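Local coordinates for protein methyl-accepting/DNA response regulator (Bacillus cereus, PDB 3D6W) that probably binds DNA through this LytTR domain, one part of a longer putative phosphorelay response regulator, at residues K20-L24 against N89-V93; L46-E50 against R60-I66; G1-V5 against V16-V21. All blocks are in the same frame, centred on the assembly; numbering follows the deposited sequence.

Contact 1 (K20-L24 against N89-V93); sequences KVMYL and NGERV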
ATOM      1  N   LYS A  20       9.254  -4.676  -7.817  1.00 57.56           N
ATOM      2  CA  LYS A  20      10.597  -4.493  -8.265  1.00 56.87           C
ATOM      3  C   LYS A  20      10.883  -5.166  -9.605  1.00 55.79           C
ATOM      4  O   LYS A  20      11.978  -5.011 -10.178  1.00 55.89           O
ATOM      5  CB  LYS A  20      11.565  -5.031  -7.207  1.00 58.50           C
ATOM      6  CG  LYS A  20      11.380  -4.418  -5.831  1.00 61.62           C
ATOM      7  CD  LYS A  20      12.456  -3.423  -5.459  1.00 67.10           C
ATOM      8  CE  LYS A  20      13.546  -4.062  -4.526  1.00 72.31           C
ATOM      9  NZ  LYS A  20      15.012  -3.717  -4.932  1.00 74.04           N
ATOM     10  N   VAL A  21       9.908  -5.887 -10.139  1.00 54.46           N
ATOM     11  CA  VAL A  21      10.043  -6.458 -11.499  1.00 52.57           C
ATOM     12  C   VAL A  21       9.720  -5.381 -12.548  1.00 50.97           C
ATOM     13  O   VAL A  21       8.610  -4.804 -12.523  1.00 52.54           O
ATOM     14  CB  VAL A  21       9.126  -7.701 -11.689  1.00 53.00           C
ATOM     15  CG1 VAL A  21       9.320  -8.349 -13.103  1.00 50.20           C
ATOM     16  CG2 VAL A  21       9.378  -8.702 -10.534  1.00 53.32           C
HETATM   17  N   MSE A  22      10.678  -5.117 -13.428  1.00 47.48           N
HETATM   18  CA  MSE A  22      10.559  -4.106 -14.458  1.00 45.74           C
HETATM   19  C   MSE A  22       9.908  -4.660 -15.738  1.00 46.12           C
HETATM   20  O   MSE A  22       9.048  -4.028 -16.333  1.00 44.25           O
HETATM   21  CB  MSE A  22      11.954  -3.539 -14.789  1.00 44.28           C
HETATM   22  CG  MSE A  22      12.655  -2.936 -13.620  1.00 39.75           C
HETATM   23 SE   MSE A  22      14.388  -2.131 -13.944  0.65 34.59          SE
HETATM   24  CE  MSE A  22      15.169  -3.765 -14.643  1.00 31.49           C
ATOM     25  N   TYR A  23      10.373  -5.834 -16.144  1.00 47.88           N
ATOM     26  CA  TYR A  23       9.875  -6.561 -17.303  1.00 49.56           C
ATOM     27  C   TYR A  23      10.319  -8.048 -17.273  1.00 50.94           C
ATOM     28  O   TYR A  23      11.152  -8.475 -16.451  1.00 51.25           O
ATOM     29  CB  TYR A  23      10.264  -5.860 -18.634  1.00 50.31           C
ATOM     30  CG  TYR A  23      11.747  -5.879 -18.970  1.00 50.93           C
ATOM     31  CD1 TYR A  23      12.582  -4.847 -18.582  1.00 49.91           C
ATOM     32  CD2 TYR A  23      12.296  -6.935 -19.706  1.00 52.85           C
ATOM     33  CE1 TYR A  23      13.900  -4.872 -18.888  1.00 50.30           C
ATOM     34  CE2 TYR A  23      13.607  -6.983 -20.004  1.00 51.25           C
ATOM     35  CZ  TYR A  23      14.427  -5.952 -19.586  1.00 52.04           C
ATOM     36  OH  TYR A  23      15.782  -6.002 -19.898  1.00 52.22           O
ATOM     37  N   LEU A  24       9.665  -8.850 -18.097  1.00 51.88           N
ATOM     38  CA  LEU A  24      10.014 -10.255 -18.251  1.00 52.72           C
ATOM     39  C   LEU A  24      10.258 -10.425 -19.728  1.00 55.11           C
ATOM     40  O   LEU A  24       9.585  -9.784 -20.548  1.00 55.39           O
ATOM     41  CB  LEU A  24       8.907 -11.224 -17.761  1.00 52.44           C
ATOM     42  CG  LEU A  24       8.538 -11.296 -16.277  1.00 51.64           C
ATOM     43  CD1 LEU A  24       7.556 -10.182 -15.843  1.00 51.46           C
ATOM     44  CD2 LEU A  24       7.910 -12.588 -15.971  1.00 51.70           C
ATOM     45  N   ASN A  89      15.130   2.740 -15.624  1.00 48.07           N
ATOM     46  CA  ASN A  89      16.572   2.498 -15.543  1.00 47.90           C
ATOM     47  C   ASN A  89      17.363   2.734 -16.875  1.00 49.95           C
ATOM     48  O   ASN A  89      18.491   2.357 -16.976  1.00 50.38           O
ATOM     49  CB  ASN A  89      16.792   1.066 -15.090  1.00 45.44           C
ATOM     50  CG  ASN A  89      16.512   0.056 -16.190  1.00 39.40           C
ATOM     51  OD1 ASN A  89      15.940   0.377 -17.231  1.00 34.26           O
ATOM     52  ND2 ASN A  89      16.909  -1.160 -15.964  1.00 29.72           N
ATOM     53  N   GLY A  90      16.744   3.297 -17.902  1.00 53.52           N
ATOM     54  CA  GLY A  90      17.377   3.555 -19.195  1.00 54.20           C
ATOM     55  C   GLY A  90      17.176   2.484 -20.254  1.00 56.18           C
ATOM     56  O   GLY A  90      17.646   2.651 -21.399  1.00 57.36           O
ATOM     57  N   GLU A  91      16.541   1.357 -19.905  1.00 56.93           N
ATOM     58  CA  GLU A  91      16.404   0.285 -20.913  1.00 56.95           C
ATOM     59  C   GLU A  91      15.260   0.634 -21.833  1.00 57.61           C
ATOM     60  O   GLU A  91      14.542   1.594 -21.570  1.00 58.02           O
ATOM     61  CB  GLU A  91      16.185  -1.084 -20.312  1.00 56.78           C
ATOM     62  CG  GLU A  91      17.291  -1.515 -19.375  1.00 57.08           C
ATOM     63  CD  GLU A  91      17.089  -2.950 -18.932  1.00 57.47           C
ATOM     64  OE1 GLU A  91      16.995  -3.181 -17.730  1.00 58.86           O
ATOM     65  OE2 GLU A  91      17.000  -3.855 -19.792  1.00 59.86           O
ATOM     66  N   ARG A  92      15.114  -0.106 -22.928  1.00 57.41           N
ATOM     67  CA  ARG A  92      13.936   0.057 -23.780  1.00 57.56           C
ATOM     68  C   ARG A  92      13.305  -1.286 -24.041  1.00 56.61           C
ATOM     69  O   ARG A  92      13.965  -2.317 -24.001  1.00 55.30           O
ATOM     70  CB  ARG A  92      14.226   0.812 -25.099  1.00 57.51           C
ATOM     71  CG  ARG A  92      15.190   0.090 -26.065  1.00 58.70           C
ATOM     72  CD  ARG A  92      15.551   0.930 -27.290  1.00 57.48           C
ATOM     73  NE  ARG A  92      16.175   2.179 -26.867  1.00 59.27           N
ATOM     74  CZ  ARG A  92      17.463   2.330 -26.545  1.00 57.86           C
ATOM     75  NH1 ARG A  92      18.317   1.320 -26.614  1.00 59.25           N
ATOM     76  NH2 ARG A  92      17.903   3.516 -26.175  1.00 52.87           N
ATOM     77  N   VAL A  93      12.011  -1.253 -24.301  1.00 57.11           N
ATOM     78  CA  VAL A  93      11.235  -2.465 -24.554  1.00 57.84           C
ATOM     79  C   VAL A  93      10.303  -2.170 -25.702  1.00 58.17           C
ATOM     80  O   VAL A  93       9.654  -1.121 -25.704  1.00 58.56           O
ATOM     81  CB  VAL A  93      10.424  -2.886 -23.289  1.00 58.64           C
ATOM     82  CG1 VAL A  93       9.519  -4.074 -23.607  1.00 58.11           C
ATOM     83  CG2 VAL A  93      11.381  -3.185 -22.089  1.00 55.82           C
TER

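Contact 2 (L46-E50 against R60-I66); sequences LQEFE and RCHRSFI. With FMT (formic acid), chain E.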
ATOM      1  N   LEU A  46       5.649 -16.928 -20.413  1.00 60.97           N
ATOM      2  CA  LEU A  46       5.038 -15.610 -20.386  1.00 60.86           C
ATOM      3  C   LEU A  46       3.531 -15.729 -20.324  1.00 61.40           C
ATOM      4  O   LEU A  46       2.825 -14.868 -19.765  1.00 61.30           O
ATOM      5  CB  LEU A  46       5.471 -14.801 -21.603  1.00 60.45           C
ATOM      6  CG  LEU A  46       6.910 -14.289 -21.648  1.00 59.06           C
ATOM      7  CD1 LEU A  46       6.998 -13.273 -22.735  1.00 56.63           C
ATOM      8  CD2 LEU A  46       7.419 -13.699 -20.298  1.00 56.73           C
ATOM      9  N   GLN A  47       3.033 -16.824 -20.880  1.00 62.21           N
ATOM     10  CA  GLN A  47       1.615 -17.119 -20.813  1.00 61.91           C
ATOM     11  C   GLN A  47       1.187 -17.375 -19.356  1.00 61.17           C
ATOM     12  O   GLN A  47       0.177 -16.827 -18.890  1.00 59.89           O
ATOM     13  CB  GLN A  47       1.268 -18.276 -21.754  1.00 61.58           C
ATOM     14  CG  GLN A  47      -0.256 -18.475 -21.907  1.00 63.42           C
ATOM     15  CD  GLN A  47      -0.636 -19.794 -22.594  1.00 64.22           C
ATOM     16  OE1 GLN A  47      -1.732 -19.931 -23.130  1.00 70.90           O
ATOM     17  NE2 GLN A  47       0.251 -20.766 -22.545  1.00 65.38           N
ATOM     18  N   GLU A  48       1.965 -18.192 -18.642  1.00 61.05           N
ATOM     19  CA  GLU A  48       1.709 -18.451 -17.232  1.00 61.50           C
ATOM     20  C   GLU A  48       1.828 -17.197 -16.370  1.00 60.76           C
ATOM     21  O   GLU A  48       0.954 -16.911 -15.547  1.00 60.41           O
ATOM     22  CB  GLU A  48       2.608 -19.553 -16.709  1.00 61.77           C
ATOM     23  CG  GLU A  48       2.137 -20.938 -17.252  1.00 64.39           C
ATOM     24  CD  GLU A  48       3.187 -22.078 -17.225  1.00 63.87           C
ATOM     25  OE1 GLU A  48       4.426 -21.856 -17.149  1.00 63.24           O
ATOM     26  OE2 GLU A  48       2.711 -23.227 -17.323  1.00 68.21           O
ATOM     27  N   PHE A  49       2.890 -16.437 -16.562  1.00 60.08           N
ATOM     28  CA  PHE A  49       3.012 -15.152 -15.881  1.00 59.74           C
ATOM     29  C   PHE A  49       1.847 -14.197 -16.152  1.00 59.52           C
ATOM     30  O   PHE A  49       1.465 -13.453 -15.271  1.00 59.32           O
ATOM     31  CB  PHE A  49       4.345 -14.468 -16.212  1.00 59.41           C
ATOM     32  CG  PHE A  49       5.475 -14.895 -15.337  1.00 58.45           C
ATOM     33  CD1 PHE A  49       5.504 -14.538 -14.011  1.00 59.31           C
ATOM     34  CD2 PHE A  49       6.515 -15.645 -15.838  1.00 59.28           C
ATOM     35  CE1 PHE A  49       6.561 -14.927 -13.184  1.00 59.58           C
ATOM     36  CE2 PHE A  49       7.567 -16.027 -15.027  1.00 58.97           C
ATOM     37  CZ  PHE A  49       7.587 -15.664 -13.703  1.00 58.62           C
ATOM     38  N   GLU A  50       1.278 -14.196 -17.348  1.00 59.90           N
ATOM     39  CA  GLU A  50       0.125 -13.331 -17.598  1.00 60.98           C
ATOM     40  C   GLU A  50      -1.071 -13.646 -16.694  1.00 60.69           C
ATOM     41  O   GLU A  50      -1.865 -12.775 -16.351  1.00 61.09           O
ATOM     42  CB  GLU A  50      -0.339 -13.438 -19.044  1.00 61.30           C
ATOM     43  CG  GLU A  50       0.440 -12.613 -20.010  1.00 62.87           C
ATOM     44  CD  GLU A  50      -0.294 -12.491 -21.338  1.00 63.39           C
ATOM     45  OE1 GLU A  50       0.003 -13.329 -22.212  1.00 62.18           O
ATOM     46  OE2 GLU A  50      -1.160 -11.566 -21.483  1.00 64.88           O
ATOM     47  N   ARG A  60       1.397  -7.878 -21.182  1.00 56.09           N
ATOM     48  CA  ARG A  60       1.971  -8.407 -22.400  1.00 55.43           C
ATOM     49  C   ARG A  60       1.919  -7.380 -23.539  1.00 55.43           C
ATOM     50  O   ARG A  60       0.852  -6.968 -23.987  1.00 54.84           O
ATOM     51  CB  ARG A  60       1.252  -9.681 -22.832  1.00 55.35           C
ATOM     52  CG  ARG A  60       2.015 -10.469 -23.881  1.00 54.80           C
ATOM     53  CD  ARG A  60       3.072 -11.349 -23.262  1.00 54.03           C
ATOM     54  NE  ARG A  60       3.597 -12.312 -24.226  1.00 54.40           N
ATOM     55  CZ  ARG A  60       3.113 -13.533 -24.452  1.00 54.54           C
ATOM     56  NH1 ARG A  60       2.081 -14.011 -23.774  1.00 53.75           N
ATOM     57  NH2 ARG A  60       3.710 -14.317 -25.337  1.00 52.56           N
ATOM     58  N   CYS A  61       3.106  -6.991 -24.011  1.00 55.76           N
ATOM     59  CA  CYS A  61       3.233  -5.967 -25.034  1.00 55.48           C
ATOM     60  C   CYS A  61       3.935  -6.436 -26.298  1.00 55.23           C
ATOM     61  O   CYS A  61       4.086  -5.676 -27.239  1.00 55.26           O
ATOM     62  CB  CYS A  61       3.950  -4.755 -24.442  1.00 55.58           C
ATOM     63  SG  CYS A  61       5.628  -5.035 -23.944  1.00 53.65           S
ATOM     64  N   HIS A  62       4.323  -7.701 -26.327  1.00 55.99           N
ATOM     65  CA  HIS A  62       5.136  -8.266 -27.394  1.00 56.21           C
ATOM     66  C   HIS A  62       5.119  -9.752 -27.101  1.00 56.71           C
ATOM     67  O   HIS A  62       5.002 -10.114 -25.955  1.00 56.13           O
ATOM     68  CB  HIS A  62       6.543  -7.692 -27.254  1.00 55.80           C
ATOM     69  CG  HIS A  62       7.473  -8.009 -28.384  1.00 55.15           C
ATOM     70  ND1 HIS A  62       8.013  -9.263 -28.576  1.00 55.71           N
ATOM     71  CD2 HIS A  62       8.028  -7.213 -29.327  1.00 55.19           C
ATOM     72  CE1 HIS A  62       8.851  -9.228 -29.593  1.00 57.18           C
ATOM     73  NE2 HIS A  62       8.890  -7.994 -30.062  1.00 56.36           N
ATOM     74  N   ARG A  63       5.243 -10.608 -28.121  1.00 58.44           N
ATOM     75  CA  ARG A  63       5.275 -12.076 -27.941  1.00 59.37           C
ATOM     76  C   ARG A  63       6.392 -12.539 -27.031  1.00 58.79           C
ATOM     77  O   ARG A  63       6.345 -13.643 -26.510  1.00 59.46           O
ATOM     78  CB  ARG A  63       5.361 -12.826 -29.296  1.00 60.11           C
ATOM     79  CG  ARG A  63       6.658 -12.627 -30.087  1.00 62.74           C
ATOM     80  CD  ARG A  63       6.828 -13.635 -31.263  1.00 65.11           C
ATOM     81  NE  ARG A  63       8.233 -14.065 -31.239  1.00 73.56           N
ATOM     82  CZ  ARG A  63       8.674 -15.292 -30.950  1.00 75.10           C
ATOM     83  NH1 ARG A  63       7.849 -16.309 -30.755  1.00 78.37           N
ATOM     84  NH2 ARG A  63       9.974 -15.511 -30.897  1.00 74.99           N
ATOM     85  N   SER A  64       7.392 -11.695 -26.853  1.00 58.15           N
ATOM     86  CA  SER A  64       8.570 -12.006 -26.042  1.00 58.67           C
ATOM     87  C   SER A  64       8.708 -11.163 -24.745  1.00 58.50           C
ATOM     88  O   SER A  64       9.661 -11.376 -23.995  1.00 59.59           O
ATOM     89  CB  SER A  64       9.825 -11.814 -26.923  1.00 58.55           C
ATOM     90  OG  SER A  64      10.079 -12.983 -27.726  1.00 60.29           O
ATOM     91  N   PHE A  65       7.770 -10.246 -24.463  1.00 58.22           N
ATOM     92  CA  PHE A  65       7.873  -9.334 -23.303  1.00 58.03           C
ATOM     93  C   PHE A  65       6.599  -9.147 -22.538  1.00 56.70           C
ATOM     94  O   PHE A  65       5.523  -8.939 -23.129  1.00 56.67           O
ATOM     95  CB  PHE A  65       8.305  -7.934 -23.740  1.00 59.19           C
ATOM     96  CG  PHE A  65       9.702  -7.879 -24.262  1.00 60.22           C
ATOM     97  CD1 PHE A  65       9.959  -8.079 -25.614  1.00 63.71           C
ATOM     98  CD2 PHE A  65      10.773  -7.649 -23.394  1.00 60.70           C
ATOM     99  CE1 PHE A  65      11.316  -8.066 -26.108  1.00 61.83           C
ATOM    100  CE2 PHE A  65      12.085  -7.615 -23.861  1.00 62.73           C
ATOM    101  CZ  PHE A  65      12.354  -7.822 -25.228  1.00 61.68           C
ATOM    102  N   ILE A  66       6.731  -9.192 -21.209  1.00 55.10           N
ATOM    103  CA  ILE A  66       5.748  -8.611 -20.309  1.00 53.34           C
ATOM    104  C   ILE A  66       6.405  -7.402 -19.588  1.00 53.38           C
ATOM    105  O   ILE A  66       7.498  -7.506 -19.040  1.00 51.87           O
ATOM    106  CB  ILE A  66       5.201  -9.612 -19.267  1.00 54.09           C
ATOM    107  CG1 ILE A  66       4.454 -10.773 -19.944  1.00 50.40           C
ATOM    108  CG2 ILE A  66       4.312  -8.853 -18.205  1.00 54.22           C
ATOM    109  CD1 ILE A  66       4.124 -11.866 -19.028  1.00 50.41           C
TER
HETATM  110  C   FMT E 304       4.759 -10.318 -31.904  1.00 46.32           C
HETATM  111  O1  FMT E 304       4.656  -9.701 -32.991  1.00 47.22           O
HETATM  112  O2  FMT E 304       4.607  -9.706 -30.826  1.00 45.29           O
HETATM  113  O   HOH W   1      -1.511  -8.755 -20.612  1.00 43.52           O

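Contact 3 (G1-V5 against V16-V21); sequences GKSVV and VPFSKV. With EDO (1,2-ethanediol), chain D.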
ATOM      1  N   GLY A   1      -3.010 -13.108  -2.914  1.00 47.41           N
ATOM      2  CA  GLY A   1      -2.551 -14.126  -3.937  1.00 47.11           C
ATOM      3  C   GLY A   1      -1.087 -14.495  -3.788  1.00 47.07           C
ATOM      4  O   GLY A   1      -0.742 -15.426  -3.052  1.00 46.94           O
ATOM      5  N   LYS A   2      -0.239 -13.766  -4.513  1.00 46.92           N
ATOM      6  CA  LYS A   2       1.207 -13.971  -4.529  1.00 46.81           C
ATOM      7  C   LYS A   2       1.903 -12.600  -4.678  1.00 46.36           C
ATOM      8  O   LYS A   2       1.297 -11.666  -5.217  1.00 45.55           O
ATOM      9  CB  LYS A   2       1.608 -14.951  -5.658  1.00 47.31           C
ATOM     10  CG  LYS A   2       1.883 -16.384  -5.146  1.00 47.91           C
ATOM     11  CD  LYS A   2       1.379 -17.520  -6.024  1.00 47.60           C
ATOM     12  CE  LYS A   2       1.747 -18.866  -5.386  1.00 47.58           C
ATOM     13  NZ  LYS A   2       1.186 -20.039  -6.119  1.00 48.43           N
ATOM     14  N   SER A   3       3.136 -12.459  -4.172  1.00 45.40           N
ATOM     15  CA  SER A   3       3.755 -11.123  -4.122  1.00 45.73           C
ATOM     16  C   SER A   3       5.239 -11.076  -4.386  1.00 44.97           C
ATOM     17  O   SER A   3       5.817 -10.013  -4.344  1.00 43.15           O
ATOM     18  CB  SER A   3       3.424 -10.382  -2.791  1.00 45.39           C
ATOM     19  OG  SER A   3       4.210 -10.798  -1.679  1.00 44.69           O
ATOM     20  N   VAL A   4       5.836 -12.230  -4.638  1.00 46.52           N
ATOM     21  CA  VAL A   4       7.240 -12.354  -5.013  1.00 47.84           C
ATOM     22  C   VAL A   4       7.395 -13.305  -6.183  1.00 49.90           C
ATOM     23  O   VAL A   4       6.605 -14.227  -6.349  1.00 49.02           O
ATOM     24  CB  VAL A   4       8.167 -12.823  -3.828  1.00 48.00           C
ATOM     25  CG1 VAL A   4       8.071 -11.850  -2.693  1.00 48.15           C
ATOM     26  CG2 VAL A   4       7.829 -14.215  -3.369  1.00 46.59           C
ATOM     27  N   VAL A   5       8.397 -13.016  -7.011  1.00 52.98           N
ATOM     28  CA  VAL A   5       8.882 -13.924  -8.051  1.00 55.45           C
ATOM     29  C   VAL A   5      10.298 -14.375  -7.649  1.00 56.86           C
ATOM     30  O   VAL A   5      11.125 -13.543  -7.267  1.00 57.09           O
ATOM     31  CB  VAL A   5       8.989 -13.260  -9.437  1.00 54.97           C
ATOM     32  CG1 VAL A   5       8.900 -14.344 -10.551  1.00 54.63           C
ATOM     33  CG2 VAL A   5       7.929 -12.201  -9.620  1.00 54.64           C
ATOM     34  N   VAL A  16      12.013 -11.737  -5.280  1.00 62.70           N
ATOM     35  CA  VAL A  16      11.898 -10.315  -5.643  1.00 62.00           C
ATOM     36  C   VAL A  16      10.392  -9.958  -5.570  1.00 61.36           C
ATOM     37  O   VAL A  16       9.580 -10.710  -6.070  1.00 62.57           O
ATOM     38  CB  VAL A  16      12.472 -10.100  -7.078  1.00 62.01           C
ATOM     39  CG1 VAL A  16      12.403  -8.633  -7.502  1.00 61.62           C
ATOM     40  CG2 VAL A  16      13.878 -10.614  -7.151  1.00 61.84           C
ATOM     41  N   PRO A  17      10.018  -8.850  -4.928  1.00 60.41           N
ATOM     42  CA  PRO A  17       8.629  -8.430  -4.944  1.00 60.25           C
ATOM     43  C   PRO A  17       8.181  -8.049  -6.335  1.00 59.48           C
ATOM     44  O   PRO A  17       8.987  -7.550  -7.115  1.00 60.87           O
ATOM     45  CB  PRO A  17       8.606  -7.155  -4.073  1.00 59.73           C
ATOM     46  CG  PRO A  17       9.899  -7.008  -3.500  1.00 60.45           C
ATOM     47  CD  PRO A  17      10.871  -7.906  -4.182  1.00 61.22           C
ATOM     48  N   PHE A  18       6.922  -8.262  -6.649  1.00 59.09           N
ATOM     49  CA  PHE A  18       6.388  -7.877  -7.960  1.00 60.00           C
ATOM     50  C   PHE A  18       6.698  -6.422  -8.298  1.00 59.66           C
ATOM     51  O   PHE A  18       6.975  -6.089  -9.446  1.00 59.27           O
ATOM     52  CB  PHE A  18       4.868  -8.109  -8.046  1.00 60.36           C
ATOM     53  CG  PHE A  18       4.463  -9.565  -8.101  1.00 61.73           C
ATOM     54  CD1 PHE A  18       5.367 -10.576  -8.447  1.00 63.29           C
ATOM     55  CD2 PHE A  18       3.162  -9.919  -7.847  1.00 63.45           C
ATOM     56  CE1 PHE A  18       4.980 -11.913  -8.499  1.00 61.73           C
ATOM     57  CE2 PHE A  18       2.762 -11.258  -7.906  1.00 63.81           C
ATOM     58  CZ  PHE A  18       3.688 -12.250  -8.223  1.00 63.81           C
ATOM     59  N   SER A  19       6.672  -5.578  -7.273  1.00 59.39           N
ATOM     60  CA  SER A  19       6.890  -4.146  -7.419  1.00 59.03           C
ATOM     61  C   SER A  19       8.284  -3.779  -7.985  1.00 58.26           C
ATOM     62  O   SER A  19       8.456  -2.717  -8.559  1.00 59.05           O
ATOM     63  CB  SER A  19       6.643  -3.472  -6.049  1.00 58.56           C
ATOM     64  OG  SER A  19       7.754  -3.633  -5.171  1.00 60.75           O
ATOM     65  N   LYS A  20       9.254  -4.676  -7.817  1.00 57.56           N
ATOM     66  CA  LYS A  20      10.597  -4.493  -8.265  1.00 56.87           C
ATOM     67  C   LYS A  20      10.883  -5.166  -9.605  1.00 55.79           C
ATOM     68  O   LYS A  20      11.978  -5.011 -10.178  1.00 55.89           O
ATOM     69  CB  LYS A  20      11.565  -5.031  -7.207  1.00 58.50           C
ATOM     70  CG  LYS A  20      11.380  -4.418  -5.831  1.00 61.62           C
ATOM     71  CD  LYS A  20      12.456  -3.423  -5.459  1.00 67.10           C
ATOM     72  CE  LYS A  20      13.546  -4.062  -4.526  1.00 72.31           C
ATOM     73  NZ  LYS A  20      15.012  -3.717  -4.932  1.00 74.04           N
ATOM     74  N   VAL A  21       9.908  -5.887 -10.139  1.00 54.46           N
ATOM     75  CA  VAL A  21      10.043  -6.458 -11.499  1.00 52.57           C
ATOM     76  C   VAL A  21       9.720  -5.381 -12.548  1.00 50.97           C
ATOM     77  O   VAL A  21       8.610  -4.804 -12.523  1.00 52.54           O
ATOM     78  CB  VAL A  21       9.126  -7.701 -11.689  1.00 53.00           C
ATOM     79  CG1 VAL A  21       9.320  -8.349 -13.103  1.00 50.20           C
ATOM     80  CG2 VAL A  21       9.378  -8.702 -10.534  1.00 53.32           C
TER
HETATM   81  C1  EDO D 303       4.418 -16.856  -1.374  1.00 64.69           C
HETATM   82  O1  EDO D 303       3.537 -17.773  -0.672  1.00 63.80           O
HETATM   83  C2  EDO D 303       3.839 -16.550  -2.759  1.00 63.90           C
HETATM   84  O2  EDO D 303       3.994 -15.170  -3.194  1.00 62.54           O

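Contact 1 (K20-L24 against N89-V93)
Tyr23 and Glu91 meet at about a right angle, with the ring and carboxylate planes 74° apart. The phenol OH gives its hydrogen bond to Glu91 OE2. At 2.5 Å between Tyr23 OH and Glu91 OE2 the bond is very short. The carboxylate carbon lies at the ring edge, in the ring plane. A different group takes one face of the same ring. Val93 CG2 sits over it in a CH-pi contact, 4.3 Å from the centroid of the Tyr23 ring and set toward the rim. Tyr23 CG stands between the backbone N and the carbonyl carbon (chi1 68°), which turns the ring toward the 89-93 segment.

The contact joins two sheets of the LytTR domain. Met22 and Tyr23 lie on strand 21-27 and both pair with Asn34 in a classic beta bulge. Glu91 comes just before strand 92-95 of the three-stranded sheet, and Val93 lies in it.

Asn89 opens an Asx turn, in which its OD1 accepts from Glu91 N at 2.9 Å. Its ND2 donates to the anti lone pair of Glu91 OE1 at 2.7 Å, with that oxygen in the amide plane. The two oxygens of Glu91 therefore have different partners, and the carboxylate is held against rotation. The selenomethionine Met22 bends at its last torsion. Its SE packs 3.4 Å from Asn89 ND2, and its CE reaches Glu91 OE1 at 3.6 Å.

Contact 2 (L46-E50 against R60-I66)
Arg60 on strand 58-62 reaches across to Glu50 and Leu46 on helix 46-52, so the contact packs a helix against the edge of the five-stranded antiparallel sheet of the LytTR domain. Strands 58-62 and 65-68 form a tight hairpin, closed by a type I turn from His62 to Phe65.

The Arg60 side chain starts at CB, 3.3 Å from Glu50 OE2. Its CG is anti to the backbone N (chi1 -165°), and the chain bends at chi2 (83°), which carries the guanidinium back over the turn. CD passes Glu50 OE1. NE donates to His62 O, which also accepts from Phe65 N on the opposite face of its carbonyl plane. The guanidinium lies with one face on Leu46 CB, its plane 3.9 Å from that carbon. Arg60 NH2 donates to Arg63 O at 3.0 Å. Arg60 NH1 makes a salt bridge to Glu50 OE1 at 2.7 Å, in the guanidinium plane but from above the carboxylate plane. The two planes are 89° apart. All three guanidinium nitrogens are thus bonded, which fixes the group's rotation and ties it to the turn.

Beside these polar contacts, Ile66 CD1 packs on Phe49 CB at 3.8 Å and on Leu46 CD2. A water joins the same two charged residues again: it donates to Glu50 OE2 at 3.0 Å and accepts from Arg60 N.

Contact 3 (G1-V5 against V16-V21)
The Phe18 ring carries the backbone of the N-terminal segment on one face. Ser3 C sits 3.9 Å above the ring plane, over its centre, and Val4 N lies above it nearer the rim. Val5 CG2 comes to the ring edge, in plane, and the two side chains cross at about a right angle. The modelled spacing there is too close to be reliable. Lys2 O approaches obliquely, 3.1 Å from Phe18 CE2. Phe18 CG is anti to the carbonyl carbon (chi1 -71°), and the end of the side chain comes back toward the first residues of the chain.

The backbones pair as the open end of an antiparallel beta hairpin. Val5 and Val16 form a hydrogen-bonded pair: Val5 N donates to Val16 O and Val16 N to Val5 O, each at 2.8 Å. Val4 and Pro17 follow as a non-hydrogen-bonded pair. Here Val4 CA lies 3.0 Å from Val16 O in a CA-H...O contact. Past the proline, Phe18 N donates to Ser3 O from well above its carbonyl plane. This hydrogen bond carries the backbone contact one residue past the last bridge, into the 3-10 segment 18-20. Ser3 O also receives a CA-H...O contact from Pro17 CA. A bound ethanediol, probably from the crystallisation liquor, accepts from Ser3 N through its O2 at 3.0 Å.

Ser3 OG is hydrogen-bonded to Asp56 O of the second subunit, and Val4 packs on Val69 of that subunit. Within the chain, Val5 rests on Phe49 and Phe18 on Leu52, both of helix 46-52. Val5 CG2 also meets Val21 CG2 at 3.9 Å, where strand 21-27 begins, and both Phe18 and Val21 pack on Phe58 of strand 58-62.

Contact 1 is the most buried of the three. Contacts 2 and 3 are only partly buried, and contact 3 lies farthest from the centre of the chain. Contacts 1 and 2 share the five-stranded sheet, where strands 21-27 and 65-68 are neighbours: Leu24 N lies 2.7 Å from Ile66 O, a probable hydrogen bond. Contact 3 comes first along the chain and runs into contact 1, with which it shares Lys20 and Val21. Phe49 links contact 2 to contact 3 by touching Val5. The chemistry differs too. Contact 1 relies on a side-chain polar network, contact 2 on a salt bridge beside apolar packing, and contact 3 mainly on backbone pairing beside a subunit interface.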